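Local coordinates for surface presentation of antigens protein SpaO (Salmonella typhimurium, PDB 4YX1) that helps build the sorting platform of the type III secretion system that Salmonella uses to enter mammalian cells, shown here as its SPOA2 domain, at the interface of chains A and B. Sequence-based numbering; all coordinates share one arbitrary frame. Chains: chain A/B, Surface presentation of antigens protein SpaO.

The interface of chains A and B. Residues chain A 57, 60-63; chain B 29-32.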
loop_
_atom_site.group_PDB
_atom_site.type_symbol
_atom_site.label_atom_id
_atom_site.label_comp_id
_atom_site.label_asym_id
_atom_site.label_seq_id
_atom_site.Cartn_x
_atom_site.Cartn_y
_atom_site.Cartn_z
HETATM N N MSE A 57 8.054 8.908 -11.160
HETATM C CA MSE A 57 8.923 10.076 -11.163
HETATM C C MSE A 57 10.233 9.695 -11.845
HETATM O O MSE A 57 10.354 8.596 -12.393
HETATM C CB MSE A 57 9.154 10.572 -9.732
HETATM C CG MSE A 57 7.865 10.844 -8.960
HETATM SE SE MSE A 57 8.187 11.466 -7.149
HETATM C CE MSE A 57 9.068 13.151 -7.563
ATOM N N THR A 60 12.160 7.369 -8.874
ATOM C CA THR A 60 11.350 6.567 -7.962
ATOM C C THR A 60 9.883 6.646 -8.343
ATOM O O THR A 60 9.505 7.389 -9.240
ATOM C CB THR A 60 11.470 7.044 -6.490
ATOM O OG1 THR A 60 10.943 8.375 -6.383
ATOM C CG2 THR A 60 12.918 7.013 -5.981
ATOM N N LEU A 61 9.051 5.897 -7.635
ATOM C CA LEU A 61 7.621 6.157 -7.671
ATOM C C LEU A 61 7.311 7.295 -6.723
ATOM O O LEU A 61 8.068 7.565 -5.791
ATOM C CB LEU A 61 6.806 4.925 -7.283
ATOM C CG LEU A 61 6.921 3.738 -8.239
ATOM C CD1 LEU A 61 5.982 2.644 -7.783
ATOM C CD2 LEU A 61 6.620 4.151 -9.679
ATOM N N GLY A 62 6.193 7.963 -6.961
ATOM C CA GLY A 62 5.745 8.990 -6.058
ATOM C C GLY A 62 4.253 8.888 -5.850
ATOM O O GLY A 62 3.563 8.162 -6.556
ATOM N N VAL A 63 3.757 9.633 -4.871
ATOM C CA VAL A 63 2.323 9.742 -4.662
ATOM C C VAL A 63 1.933 11.206 -4.786
ATOM O O VAL A 63 2.371 12.049 -4.005
ATOM C CB VAL A 63 1.886 9.176 -3.298
ATOM C CG1 VAL A 63 0.387 9.372 -3.109
ATOM C CG2 VAL A 63 2.258 7.705 -3.204
ATOM N N LEU B 29 3.517 16.227 -3.541
ATOM C CA LEU B 29 4.021 15.066 -4.266
ATOM C C LEU B 29 5.074 14.396 -3.391
ATOM O O LEU B 29 6.105 14.994 -3.082
ATOM C CB LEU B 29 4.592 15.479 -5.627
ATOM C CG LEU B 29 5.243 14.386 -6.483
ATOM C CD1 LEU B 29 4.270 13.261 -6.792
ATOM C CD2 LEU B 29 5.811 14.954 -7.784
ATOM N N LEU B 30 4.791 13.169 -2.963
ATOM C CA LEU B 30 5.658 12.449 -2.039
ATOM C C LEU B 30 6.487 11.417 -2.774
ATOM O O LEU B 30 5.940 10.587 -3.480
ATOM C CB LEU B 30 4.831 11.758 -0.955
ATOM C CG LEU B 30 4.039 12.658 -0.011
ATOM C CD1 LEU B 30 3.212 11.800 0.944
ATOM C CD2 LEU B 30 5.003 13.539 0.749
ATOM N N SER B 31 7.801 11.463 -2.603
ATOM C CA SER B 31 8.657 10.456 -3.203
ATOM C C SER B 31 8.723 9.212 -2.323
ATOM O O SER B 31 8.900 9.304 -1.113
ATOM C CB SER B 31 10.061 11.017 -3.437
ATOM O OG SER B 31 10.031 12.121 -4.324
ATOM N N LEU B 32 8.578 8.046 -2.939
ATOM C CA LEU B 32 8.802 6.787 -2.243
ATOM C C LEU B 32 10.247 6.367 -2.450
ATOM O O LEU B 32 10.897 6.820 -3.390
ATOM C CB LEU B 32 7.844 5.708 -2.748
ATOM C CG LEU B 32 6.373 6.079 -2.578
ATOM C CD1 LEU B 32 5.491 4.980 -3.111
ATOM C CD2 LEU B 32 6.054 6.371 -1.119
HETATM O O HOH W 1 11.809 10.908 -6.371
#
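A:Val63 and B:Leu30 pair through their backbones in both directions, the core of a short antiparallel ladder that joins the two SpaO chains. A:Val63 N gives its hydrogen to B:Leu30 O at 2.8 Å, lying in the plane of that carbonyl, and B:Leu30 N returns a nearly straight bond to A:Val63 O (174° at H). Two residues along, B:Leu32 N donates to A:Leu61 O at 2.9 Å, and A:Gly62 faces B:Ser31 as the bridged pair between.

A:Leu61 O is gripped twice. Besides B:Leu32 N, it takes the hydroxyl OG1 of A:Thr60 at 3.0 Å, and the two donors arrive from opposite faces of the carbonyl plane, the hydroxyl well above it. A:Thr60 can do this because its OG1 sits between the backbone N and the carbonyl carbon (chi1 64°). The same hydroxyl lies 2.7 Å from water 1, which in turn is 3.0 Å from B:Ser31 OG, so a water bridge ties the two side chains across the seam.

Over one face of the ladder, the face that B:Leu29 and B:Ser31 point into, lies A:Met57, a selenomethionine. Its chain, extended through chi2 (180°), carries SE over A:Gly62, with no side chain between, and to 3.4 Å from B:Ser31 OG; the bend at chi3 then turns the methyl CE toward B:Leu29. The two side chains meet tip to tip, A:Met57 CE against B:Leu29 CD2 at 3.7 Å. The other methyl of B:Leu29, CD1, rests near the carbonyl of A:Val63, while B:Leu32 CB packs beside A:Leu61 O.

Strand 61-65 of chain A and strand 29-31 of chain B supply the ladder, with A:Met57 and A:Thr60 in the loop that links strand 47-56 to strand 61-65 and B:Leu32 just past strand 29-31. A two-fold axis relates the chains, and the ladder recurs with their roles exchanged, consistent with the intertwined dimer expected of SPOA domains in the FliN/MopA/SpaO family.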